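Local coordinates for protein acetyl-CoA acetyltransferase (Mycobacterium smegmatis, PDB 4EGV) that probably transfers acyl groups, as a monomeric member of the thiolase family that carries an additional C-terminal domain, at residues L215-L220 / C345-V350; A191-G196 / T461-W466; S117-A122 / A403-N408; T368-L373 / I388-N393. All coordinates share one frame; numbering follows the deposited sequence.

Contact 1: residues L215-L220 / C345-V350; sequences LAMAEL and CFPFPV
The carbonyl O of P347 meets two very different groups: V350 N donates a weak hydrogen bond to it at 3.0 Å, where the chain enters helix 348-357, and the methyl CD2 of L220 rests 3.9 Å from P347 O. No hydrogen bond crosses between the segments, so the rest is apolar packing. Two side chains of helix 210-230 converge on the pyrrolidine ring of P347 near its CB. M217, present as selenomethionine, comes at the CB-CG edge of the ring, with its CG 3.9 Å from P347 CG and its SE 4.1 Å from the same P347 CG. L220 CD2 comes obliquely over one face and reaches P347 CB at 4.0 Å. L220 holds its CG anti to the backbone N (chi1 -180°), which carries the branched end out to the partner; its second methyl, CD1, touches V350 CG1 at 3.9 Å. A proline suits a place near a helix start, where a missing N-H costs little, and its compact ring gives both side chains an apolar surface. F351 of helix 348-357 extends the apolar seam to A216, M217 and L220. The arrangement is buried packing of helix 210-230 on the turn that leads from strand 337-342 into helix 348-357, in a protein of the thiolase fold.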
loop_
_atom_site.group_PDB
_atom_site.type_symbol
_atom_site.label_atom_id
_atom_site.label_comp_id
_atom_site.label_asym_id
_atom_site.label_seq_id
_atom_site.Cartn_x
_atom_site.Cartn_y
_atom_site.Cartn_z
ATOM N N LEU A 215 -19.326 1.893 10.593
ATOM C CA LEU A 215 -18.770 2.018 11.945
ATOM C C LEU A 215 -17.428 1.306 12.067
ATOM O O LEU A 215 -16.497 1.814 12.710
ATOM C CB LEU A 215 -19.766 1.512 13.000
ATOM C CG LEU A 215 -19.354 1.420 14.475
ATOM C CD1 LEU A 215 -19.355 2.762 15.154
ATOM C CD2 LEU A 215 -20.224 0.434 15.237
ATOM N N ALA A 216 -17.332 0.129 11.452
ATOM C CA ALA A 216 -16.105 -0.630 11.491
ATOM C C ALA A 216 -14.951 0.164 10.876
ATOM O O ALA A 216 -13.859 0.204 11.445
ATOM C CB ALA A 216 -16.288 -1.976 10.790
HETATM N N MSE A 217 -15.215 0.787 9.719
HETATM C CA MSE A 217 -14.258 1.637 9.005
HETATM C C MSE A 217 -13.808 2.858 9.802
HETATM O O MSE A 217 -12.643 3.237 9.768
HETATM C CB MSE A 217 -14.858 2.152 7.714
HETATM C CG MSE A 217 -14.963 1.177 6.612
HETATM SE SE MSE A 217 -15.549 2.008 4.887
HETATM C CE MSE A 217 -16.993 3.198 5.423
ATOM N N ALA A 218 -14.743 3.514 10.468
ATOM C CA ALA A 218 -14.408 4.631 11.298
ATOM C C ALA A 218 -13.609 4.193 12.525
ATOM O O ALA A 218 -12.724 4.911 12.946
ATOM C CB ALA A 218 -15.651 5.371 11.677
ATOM N N GLU A 219 -13.897 3.009 13.063
ATOM C CA GLU A 219 -13.173 2.479 14.230
ATOM C C GLU A 219 -11.778 1.972 13.938
ATOM O O GLU A 219 -10.910 1.972 14.808
ATOM C CB GLU A 219 -13.975 1.402 14.962
ATOM C CG GLU A 219 -14.968 2.005 15.942
ATOM C CD GLU A 219 -15.636 0.999 16.862
ATOM O OE1 GLU A 219 -16.082 -0.078 16.393
ATOM O OE2 GLU A 219 -15.748 1.328 18.067
ATOM N N LEU A 220 -11.586 1.543 12.699
ATOM C CA LEU A 220 -10.294 1.216 12.177
ATOM C C LEU A 220 -9.437 2.476 11.996
ATOM O O LEU A 220 -8.276 2.498 12.420
ATOM C CB LEU A 220 -10.456 0.467 10.858
ATOM C CG LEU A 220 -9.169 0.037 10.177
ATOM C CD1 LEU A 220 -8.559 -1.086 10.899
ATOM C CD2 LEU A 220 -9.456 -0.312 8.783
ATOM N N CYS A 345 -4.510 3.337 2.168
ATOM C CA CYS A 345 -5.128 4.471 1.438
ATOM C C CYS A 345 -6.646 4.391 1.747
ATOM O O CYS A 345 -7.310 5.366 2.052
ATOM C CB CYS A 345 -4.779 4.445 -0.069
ATOM S SG CYS A 345 -4.712 6.073 -1.013
ATOM N N PHE A 346 -7.142 3.162 1.739
ATOM C CA PHE A 346 -8.515 2.828 2.072
ATOM C C PHE A 346 -8.510 1.754 3.162
ATOM O O PHE A 346 -7.524 1.111 3.410
ATOM C CB PHE A 346 -9.209 2.336 0.799
ATOM C CG PHE A 346 -9.151 3.332 -0.342
ATOM C CD1 PHE A 346 -10.114 4.345 -0.433
ATOM C CD2 PHE A 346 -8.125 3.292 -1.281
ATOM C CE1 PHE A 346 -10.063 5.290 -1.452
ATOM C CE2 PHE A 346 -8.058 4.224 -2.297
ATOM C CZ PHE A 346 -9.023 5.229 -2.393
ATOM N N PRO A 347 -9.613 1.590 3.854
ATOM C CA PRO A 347 -9.712 0.589 4.882
ATOM C C PRO A 347 -9.459 -0.860 4.434
ATOM O O PRO A 347 -8.865 -1.639 5.172
ATOM C CB PRO A 347 -11.155 0.743 5.348
ATOM C CG PRO A 347 -11.439 2.112 5.152
ATOM C CD PRO A 347 -10.769 2.490 3.894
ATOM N N PHE A 348 -9.910 -1.208 3.242
ATOM C CA PHE A 348 -9.845 -2.553 2.763
ATOM C C PHE A 348 -8.496 -3.288 2.929
ATOM O O PHE A 348 -8.471 -4.394 3.462
ATOM C CB PHE A 348 -10.369 -2.650 1.328
ATOM C CG PHE A 348 -10.236 -4.009 0.764
ATOM C CD1 PHE A 348 -11.226 -5.003 1.007
ATOM C CD2 PHE A 348 -9.071 -4.370 0.062
ATOM C CE1 PHE A 348 -11.073 -6.339 0.518
ATOM C CE2 PHE A 348 -8.892 -5.713 -0.448
ATOM C CZ PHE A 348 -9.903 -6.699 -0.216
ATOM N N PRO A 349 -7.374 -2.709 2.458
ATOM C CA PRO A 349 -6.131 -3.480 2.495
ATOM C C PRO A 349 -5.588 -3.671 3.897
ATOM O O PRO A 349 -4.701 -4.509 4.097
ATOM C CB PRO A 349 -5.162 -2.649 1.631
ATOM C CG PRO A 349 -5.722 -1.357 1.585
ATOM C CD PRO A 349 -7.189 -1.431 1.761
ATOM N N VAL A 350 -6.111 -2.891 4.844
ATOM C CA VAL A 350 -5.797 -3.059 6.252
ATOM C C VAL A 350 -6.668 -4.136 6.827
ATOM O O VAL A 350 -6.162 -5.089 7.368
ATOM C CB VAL A 350 -5.945 -1.769 7.082
ATOM C CG1 VAL A 350 -5.604 -2.046 8.524
ATOM C CG2 VAL A 350 -5.054 -0.679 6.551
#

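Contact 2: residues A191-G196 / T461-W466; sequences APVQYG and TVRYDW
Here the additional C-terminal domain of this thiolase-like protein meets helix 191-206: strand 453-463, the middle strand of a five-stranded antiparallel sheet, lies along the helix with its end at residues 461-463. The axes of helix 191-196 and strand 461-463 approach to 8.2 Å, and their N-to-C directions differ by 150°, so the two run roughly antiparallel. V193 is the hub, touching both T461 and R463, and T461 is its main partner. The methyl CG2 of T461 lies 3.5 Å from V193 O and 3.8 Å from V193 CG2, the two side chains crossing at about a right angle. T461 OG1, anti to its own N (chi1 -175°), turns to the carbonyl O of D257, which takes up the polar end by a hydrogen bond and leaves the methyl to face V193. The bare CA of G196 stands 4.2 Å from T461 OG1; glycine lets the helix backbone come this near. Two residues along, R463 meets V193 chiefly through its CG, 4.2 Å from V193 CG2. Its guanidinium is engaged within its own segment: R463 NH2 binds D465 OD2 at 2.8 Å in a salt bridge, on the syn side of the carboxylate, while W466 spreads its ring over the arginine chain, R463 CD standing 3.8 Å above the ring centre. Charge is thus dealt with beside the interface and not across it, which is consistent with a join made mainly by van der Waals contact, of methyls with each other and with the V193 carbonyl.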
loop_
_atom_site.group_PDB
_atom_site.type_symbol
_atom_site.label_atom_id
_atom_site.label_comp_id
_atom_site.label_asym_id
_atom_site.label_seq_id
_atom_site.Cartn_x
_atom_site.Cartn_y
_atom_site.Cartn_z
ATOM N N ALA A 191 -8.461 5.127 -8.369
ATOM C CA ALA A 191 -8.326 4.203 -7.256
ATOM C C ALA A 191 -9.544 4.023 -6.355
ATOM O O ALA A 191 -9.823 2.955 -5.964
ATOM C CB ALA A 191 -7.176 4.546 -6.457
ATOM N N PRO A 192 -10.258 5.081 -6.032
ATOM C CA PRO A 192 -11.332 5.040 -5.059
ATOM C C PRO A 192 -12.585 4.299 -5.446
ATOM O O PRO A 192 -13.140 3.634 -4.628
ATOM C CB PRO A 192 -11.668 6.507 -4.908
ATOM C CG PRO A 192 -10.473 7.132 -5.147
ATOM C CD PRO A 192 -9.876 6.460 -6.272
ATOM N N VAL A 193 -13.036 4.494 -6.664
ATOM C CA VAL A 193 -14.157 3.783 -7.188
ATOM C C VAL A 193 -13.926 2.229 -7.183
ATOM O O VAL A 193 -14.839 1.433 -6.939
ATOM C CB VAL A 193 -14.534 4.385 -8.560
ATOM C CG1 VAL A 193 -13.741 3.763 -9.681
ATOM C CG2 VAL A 193 -15.984 4.175 -8.829
ATOM N N GLN A 194 -12.693 1.817 -7.423
ATOM C CA GLN A 194 -12.351 0.399 -7.486
ATOM C C GLN A 194 -12.209 -0.233 -6.132
ATOM O O GLN A 194 -12.554 -1.387 -5.969
ATOM C CB GLN A 194 -11.066 0.206 -8.265
ATOM C CG GLN A 194 -11.293 -0.500 -9.565
ATOM C CD GLN A 194 -10.242 -0.194 -10.598
ATOM O OE1 GLN A 194 -9.929 0.976 -10.867
ATOM N NE2 GLN A 194 -9.681 -1.252 -11.192
ATOM N N TYR A 195 -11.693 0.533 -5.173
ATOM C CA TYR A 195 -11.646 0.132 -3.795
ATOM C C TYR A 195 -13.007 0.062 -3.151
ATOM O O TYR A 195 -13.187 -0.690 -2.203
ATOM C CB TYR A 195 -10.727 1.044 -2.988
ATOM C CG TYR A 195 -9.296 0.547 -2.970
ATOM C CD1 TYR A 195 -8.913 -0.552 -2.187
ATOM C CD2 TYR A 195 -8.332 1.149 -3.775
ATOM C CE1 TYR A 195 -7.601 -1.004 -2.196
ATOM C CE2 TYR A 195 -7.015 0.706 -3.788
ATOM C CZ TYR A 195 -6.658 -0.357 -3.001
ATOM O OH TYR A 195 -5.377 -0.789 -3.042
ATOM N N GLY A 196 -13.946 0.850 -3.667
ATOM C CA GLY A 196 -15.312 0.821 -3.229
ATOM C C GLY A 196 -15.927 -0.525 -3.468
ATOM O O GLY A 196 -16.657 -1.034 -2.609
ATOM N N THR A 461 -20.674 0.034 -6.442
ATOM C CA THR A 461 -20.350 1.307 -5.827
ATOM C C THR A 461 -21.206 2.411 -6.462
ATOM O O THR A 461 -21.878 2.173 -7.465
ATOM C CB THR A 461 -18.825 1.590 -5.900
ATOM O OG1 THR A 461 -18.513 2.792 -5.187
ATOM C CG2 THR A 461 -18.347 1.647 -7.328
ATOM N N VAL A 462 -21.211 3.594 -5.859
ATOM C CA VAL A 462 -21.922 4.715 -6.433
ATOM C C VAL A 462 -21.005 5.932 -6.490
ATOM O O VAL A 462 -20.248 6.198 -5.551
ATOM C CB VAL A 462 -23.184 5.060 -5.624
ATOM C CG1 VAL A 462 -24.003 6.146 -6.346
ATOM C CG2 VAL A 462 -24.038 3.847 -5.398
ATOM N N ARG A 463 -21.064 6.676 -7.586
ATOM C CA ARG A 463 -20.325 7.937 -7.668
ATOM C C ARG A 463 -21.220 9.101 -7.305
ATOM O O ARG A 463 -22.136 9.420 -8.030
ATOM C CB ARG A 463 -19.755 8.162 -9.058
ATOM C CG ARG A 463 -18.945 7.015 -9.603
ATOM C CD ARG A 463 -17.939 7.481 -10.620
ATOM N NE ARG A 463 -17.085 8.483 -9.997
ATOM C CZ ARG A 463 -15.802 8.688 -10.275
ATOM N NH1 ARG A 463 -15.160 7.966 -11.199
ATOM N NH2 ARG A 463 -15.167 9.626 -9.608
ATOM N N TYR A 464 -20.948 9.721 -6.169
ATOM C CA TYR A 464 -21.748 10.833 -5.665
ATOM C C TYR A 464 -21.183 12.170 -6.139
ATOM O O TYR A 464 -21.786 13.226 -5.960
ATOM C CB TYR A 464 -21.837 10.813 -4.144
ATOM C CG TYR A 464 -22.434 9.574 -3.578
ATOM C CD1 TYR A 464 -23.799 9.383 -3.555
ATOM C CD2 TYR A 464 -21.625 8.589 -3.019
ATOM C CE1 TYR A 464 -24.353 8.224 -3.003
ATOM C CE2 TYR A 464 -22.168 7.439 -2.456
ATOM C CZ TYR A 464 -23.529 7.263 -2.457
ATOM O OH TYR A 464 -24.045 6.133 -1.901
ATOM N N ASP A 465 -20.031 12.117 -6.769
ATOM C CA ASP A 465 -19.414 13.313 -7.285
ATOM C C ASP A 465 -19.893 13.609 -8.700
ATOM O O ASP A 465 -19.608 14.664 -9.226
ATOM C CB ASP A 465 -17.872 13.248 -7.167
ATOM C CG ASP A 465 -17.280 11.859 -7.554
ATOM O OD1 ASP A 465 -17.961 10.826 -7.374
ATOM O OD2 ASP A 465 -16.126 11.781 -8.039
ATOM N N TRP A 466 -20.654 12.685 -9.284
ATOM C CA TRP A 466 -21.324 12.903 -10.563
ATOM C C TRP A 466 -22.788 13.231 -10.354
ATOM O O TRP A 466 -23.386 12.789 -9.389
ATOM C CB TRP A 466 -21.178 11.664 -11.447
ATOM C CG TRP A 466 -19.781 11.392 -11.928
ATOM C CD1 TRP A 466 -18.652 12.016 -11.523
ATOM C CD2 TRP A 466 -19.366 10.390 -12.864
ATOM N NE1 TRP A 466 -17.557 11.497 -12.155
ATOM C CE2 TRP A 466 -17.964 10.488 -12.984
ATOM C CE3 TRP A 466 -20.042 9.423 -13.628
ATOM C CZ2 TRP A 466 -17.211 9.652 -13.852
ATOM C CZ3 TRP A 466 -19.289 8.585 -14.505
ATOM C CH2 TRP A 466 -17.894 8.717 -14.607
#

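Contact 3: residues S117-A122 / A403-N408; sequences SPQHLA and ALVGAN
This is buried packing of a helix on a strand in the interior of the chain: the first turns of helix 117-130 face strand 402-409 of the large mixed sheet, and Q119 carries the contact from the helix side. V405 and A407, two apart on the strand, both point their side chains at the helix. Q119 CB sits 3.8 Å from A407 CB, where the small alanine permits the nearest pairing of backbones, the CA atoms of Q119 and A407 being 6.3 Å apart. Beyond CB the glutamine leaves the helix with its CG anti to the backbone N and then bends (chi2 66°), which swings the amide along the strand to V405. There Q119 NE2 lies 3.7 Å from V405 CB and equally far from V405 CG1, contacts of packing alone. The amide nitrogen finds its polar partner in Y420 OH, on the adjacent strand 414-421, and this hydrogen bond satisfies it in its buried setting. I388 and S384 of helix 383-397 close the neighbourhood, meeting Q119 and A407 respectively. A helix from the N-terminal half thus packs on a strand from the C-terminal half, beside helix 383-397, consistent with the central helical layer of the alpha/beta/alpha/beta/alpha thiolase fold.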
loop_
_atom_site.group_PDB
_atom_site.type_symbol
_atom_site.label_atom_id
_atom_site.label_comp_id
_atom_site.label_asym_id
_atom_site.label_seq_id
_atom_site.Cartn_x
_atom_site.Cartn_y
_atom_site.Cartn_z
ATOM N N SER A 117 6.180 -0.411 -4.222
ATOM C CA SER A 117 7.531 -0.271 -4.736
ATOM C C SER A 117 8.642 0.023 -3.753
ATOM O O SER A 117 9.726 -0.539 -3.928
ATOM C CB SER A 117 7.624 0.670 -5.927
ATOM O OG SER A 117 7.218 1.981 -5.608
ATOM N N PRO A 118 8.397 0.869 -2.717
ATOM C CA PRO A 118 9.492 1.120 -1.759
ATOM C C PRO A 118 9.972 -0.169 -1.098
ATOM O O PRO A 118 11.175 -0.386 -0.936
ATOM C CB PRO A 118 8.827 2.000 -0.709
ATOM C CG PRO A 118 7.676 2.536 -1.357
ATOM C CD PRO A 118 7.182 1.586 -2.323
ATOM N N GLN A 119 9.023 -1.019 -0.730
ATOM C CA GLN A 119 9.357 -2.238 -0.022
ATOM C C GLN A 119 9.840 -3.346 -0.968
ATOM O O GLN A 119 10.766 -4.072 -0.628
ATOM C CB GLN A 119 8.220 -2.663 0.933
ATOM C CG GLN A 119 8.470 -3.880 1.675
ATOM C CD GLN A 119 9.551 -3.734 2.619
ATOM O OE1 GLN A 119 10.620 -4.266 2.410
ATOM N NE2 GLN A 119 9.312 -3.020 3.686
ATOM N N HIS A 120 9.249 -3.430 -2.160
ATOM C CA HIS A 120 9.776 -4.282 -3.237
ATOM C C HIS A 120 11.264 -3.967 -3.547
ATOM O O HIS A 120 12.098 -4.864 -3.704
ATOM C CB HIS A 120 8.885 -4.177 -4.484
ATOM C CG HIS A 120 9.079 -5.275 -5.494
ATOM N ND1 HIS A 120 10.099 -5.271 -6.436
ATOM C CD2 HIS A 120 8.338 -6.377 -5.755
ATOM C CE1 HIS A 120 9.993 -6.344 -7.205
ATOM N NE2 HIS A 120 8.939 -7.037 -6.807
ATOM N N LEU A 121 11.576 -2.681 -3.591
ATOM C CA LEU A 121 12.893 -2.180 -3.883
ATOM C C LEU A 121 13.910 -2.499 -2.813
ATOM O O LEU A 121 15.028 -2.939 -3.125
ATOM C CB LEU A 121 12.802 -0.663 -4.024
ATOM C CG LEU A 121 13.324 0.077 -5.254
ATOM C CD1 LEU A 121 13.425 -0.776 -6.508
ATOM C CD2 LEU A 121 12.374 1.245 -5.444
ATOM N N ALA A 122 13.529 -2.252 -1.554
ATOM C CA ALA A 122 14.377 -2.622 -0.440
ATOM C C ALA A 122 14.642 -4.129 -0.415
ATOM O O ALA A 122 15.743 -4.537 -0.209
ATOM C CB ALA A 122 13.795 -2.153 0.860
ATOM N N ALA A 403 9.750 -5.308 13.615
ATOM C CA ALA A 403 8.708 -4.415 12.959
ATOM C C ALA A 403 8.312 -4.850 11.538
ATOM O O ALA A 403 9.160 -5.046 10.681
ATOM C CB ALA A 403 9.170 -2.968 12.939
ATOM N N LEU A 404 7.018 -4.981 11.301
ATOM C CA LEU A 404 6.517 -5.389 9.999
ATOM C C LEU A 404 5.992 -4.189 9.180
ATOM O O LEU A 404 5.227 -3.354 9.684
ATOM C CB LEU A 404 5.447 -6.469 10.176
ATOM C CG LEU A 404 4.925 -7.201 8.951
ATOM C CD1 LEU A 404 4.634 -8.615 9.279
ATOM C CD2 LEU A 404 3.677 -6.541 8.388
ATOM N N VAL A 405 6.413 -4.103 7.927
ATOM C CA VAL A 405 5.906 -3.097 7.022
ATOM C C VAL A 405 5.157 -3.803 5.906
ATOM O O VAL A 405 5.682 -4.704 5.312
ATOM C CB VAL A 405 7.062 -2.190 6.457
ATOM C CG1 VAL A 405 6.574 -1.194 5.449
ATOM C CG2 VAL A 405 7.747 -1.455 7.573
ATOM N N GLY A 406 3.934 -3.388 5.603
ATOM C CA GLY A 406 3.223 -3.913 4.442
ATOM C C GLY A 406 2.934 -2.833 3.429
ATOM O O GLY A 406 2.416 -1.795 3.776
ATOM N N ALA A 407 3.246 -3.101 2.166
ATOM C CA ALA A 407 3.129 -2.100 1.094
ATOM C C ALA A 407 2.204 -2.534 -0.020
ATOM O O ALA A 407 2.478 -3.490 -0.685
ATOM C CB ALA A 407 4.521 -1.771 0.528
ATOM N N ASN A 408 1.162 -1.770 -0.307
ATOM C CA ASN A 408 0.155 -1.979 -1.353
ATOM C C ASN A 408 0.243 -0.948 -2.503
ATOM O O ASN A 408 0.513 0.149 -2.226
ATOM C CB ASN A 408 -1.176 -1.814 -0.648
ATOM C CG ASN A 408 -2.318 -2.323 -1.421
ATOM O OD1 ASN A 408 -2.524 -3.483 -1.482
ATOM N ND2 ASN A 408 -3.095 -1.453 -1.979
#

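Contact 4: residues T368-L373 / I388-N393; sequences TLTGGL and IAEAVN
An irregular loop, 368-373, passes residues 388-393 of helix 383-397, coming nearest where the CA atoms of L369 and E390 stand 6.3 Å apart. The loop turns sharply around T368 OG1, which accepts from T370 N at 3.3 Å (an ST turn) and from G371 N at 3.0 Å (an ST motif), the latter with a fairly straight N-H...O angle of 164°. G371 and G372 follow with positive phi, a conformation that suits glycine, and G372 serves as N-cap of the helix 373-376. L369 is the main bridge to helix 383-397. Its CB meets E390 CB at 3.9 Å. With CG anti to the carbonyl carbon (chi1 -77°) and an extended chi2, its methyl CD1 is carried to the backbone N of A391 at 3.7 Å and to A391 CB at 4.0 Å; the small alanine leaves the helix backbone accessible to that methyl. T370 crosses E390 at about a right angle, its OG1 3.9 Å from E390 CG, so the glutamate contributes methylenes here and no polar bond forms between the segments. D341, near the end of strand 337-342, accepts a hydrogen bond from L369 N through OD1. T368 packs against F224 and V227 of helix 210-230, while A389 and V392 turn to strand 20-29, setting the contact between these elements.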
loop_
_atom_site.group_PDB
_atom_site.type_symbol
_atom_site.label_atom_id
_atom_site.label_comp_id
_atom_site.label_asym_id
_atom_site.label_seq_id
_atom_site.Cartn_x
_atom_site.Cartn_y
_atom_site.Cartn_z
ATOM N N THR A 368 -0.280 1.252 12.496
ATOM C CA THR A 368 0.478 2.252 11.746
ATOM C C THR A 368 1.600 2.892 12.559
ATOM O O THR A 368 1.533 3.040 13.758
ATOM C CB THR A 368 -0.452 3.342 11.131
ATOM O OG1 THR A 368 0.302 4.155 10.243
ATOM C CG2 THR A 368 -1.099 4.213 12.218
ATOM N N LEU A 369 2.652 3.242 11.878
ATOM C CA LEU A 369 3.732 3.915 12.509
ATOM C C LEU A 369 3.762 5.370 12.079
ATOM O O LEU A 369 4.362 6.195 12.709
ATOM C CB LEU A 369 5.021 3.250 12.076
ATOM C CG LEU A 369 5.339 1.942 12.747
ATOM C CD1 LEU A 369 6.543 1.308 12.058
ATOM C CD2 LEU A 369 5.612 2.214 14.202
ATOM N N THR A 370 3.099 5.650 10.980
ATOM C CA THR A 370 3.189 6.904 10.311
ATOM C C THR A 370 1.933 7.744 10.569
ATOM O O THR A 370 1.987 8.949 10.785
ATOM C CB THR A 370 3.375 6.620 8.816
ATOM O OG1 THR A 370 4.717 6.210 8.576
ATOM C CG2 THR A 370 3.135 7.818 8.038
ATOM N N GLY A 371 0.819 7.084 10.547
ATOM C CA GLY A 371 -0.419 7.766 10.634
ATOM C C GLY A 371 -1.285 7.385 9.485
ATOM O O GLY A 371 -2.436 7.617 9.526
ATOM N N GLY A 372 -0.707 6.818 8.441
ATOM C CA GLY A 372 -1.464 6.345 7.308
ATOM C C GLY A 372 -1.850 7.370 6.295
ATOM O O GLY A 372 -1.596 8.512 6.484
ATOM N N LEU A 373 -2.487 6.934 5.223
ATOM C CA LEU A 373 -2.553 7.682 3.989
ATOM C C LEU A 373 -3.488 8.864 3.897
ATOM O O LEU A 373 -3.069 9.962 3.619
ATOM C CB LEU A 373 -2.700 6.786 2.784
ATOM C CG LEU A 373 -1.439 6.761 1.957
ATOM C CD1 LEU A 373 -1.525 5.791 0.937
ATOM C CD2 LEU A 373 -1.092 8.067 1.394
ATOM N N ILE A 388 8.932 2.478 6.286
ATOM C CA ILE A 388 10.244 1.899 6.475
ATOM C C ILE A 388 11.155 2.772 7.334
ATOM O O ILE A 388 11.852 2.270 8.224
ATOM C CB ILE A 388 10.912 1.534 5.133
ATOM C CG1 ILE A 388 10.031 0.545 4.380
ATOM C CG2 ILE A 388 12.291 0.966 5.335
ATOM C CD1 ILE A 388 10.446 0.218 2.943
ATOM N N ALA A 389 11.170 4.068 7.069
ATOM C CA ALA A 389 11.980 4.960 7.867
ATOM C C ALA A 389 11.535 4.937 9.338
ATOM O O ALA A 389 12.363 4.798 10.201
ATOM C CB ALA A 389 12.015 6.358 7.292
ATOM N N GLU A 390 10.240 5.013 9.602
ATOM C CA GLU A 390 9.728 4.976 10.965
ATOM C C GLU A 390 9.999 3.640 11.671
ATOM O O GLU A 390 10.344 3.635 12.856
ATOM C CB GLU A 390 8.229 5.302 11.052
ATOM C CG GLU A 390 7.825 6.737 10.888
ATOM C CD GLU A 390 8.661 7.766 11.661
ATOM O OE1 GLU A 390 9.371 7.417 12.643
ATOM O OE2 GLU A 390 8.593 8.962 11.263
ATOM N N ALA A 391 9.812 2.538 10.937
ATOM C CA ALA A 391 10.195 1.188 11.369
ATOM C C ALA A 391 11.620 1.090 11.788
ATOM O O ALA A 391 11.892 0.576 12.842
ATOM C CB ALA A 391 9.929 0.170 10.302
ATOM N N VAL A 392 12.525 1.576 10.951
ATOM C CA VAL A 392 13.966 1.559 11.229
ATOM C C VAL A 392 14.367 2.372 12.460
ATOM O O VAL A 392 15.167 1.919 13.207
ATOM C CB VAL A 392 14.798 2.011 9.982
ATOM C CG1 VAL A 392 16.129 2.531 10.377
ATOM C CG2 VAL A 392 14.958 0.890 8.981
ATOM N N ASN A 393 13.798 3.551 12.657
ATOM C CA ASN A 393 13.987 4.360 13.868
ATOM C C ASN A 393 13.466 3.725 15.140
ATOM O O ASN A 393 14.113 3.805 16.174
ATOM C CB ASN A 393 13.288 5.750 13.761
ATOM C CG ASN A 393 13.999 6.721 12.814
ATOM O OD1 ASN A 393 15.223 6.762 12.744
ATOM N ND2 ASN A 393 13.219 7.485 12.075
#

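How the contacts relate
From the N terminus, helix 117-130 opens contact 3, helix 191-206 opens contact 2 and helix 210-230 opens contact 1. Contact 1 closes first, at 345-350; contact 4 then forms a short closure of its own, 368-373 with 388-393, in series with contact 1. Strand 402-409 completes contact 3, whose span encloses contacts 1 and 4, and strand 453-463 finally completes contact 2. Contacts 2 and 3 therefore cross, while contacts 1 and 4 also lie within the span of contact 2. Contacts 3 and 4 share a neighbourhood through I388, contacts 1 and 2 through the stacked rings of F346 and Y195, and the C-terminal domain is joined through contact 2.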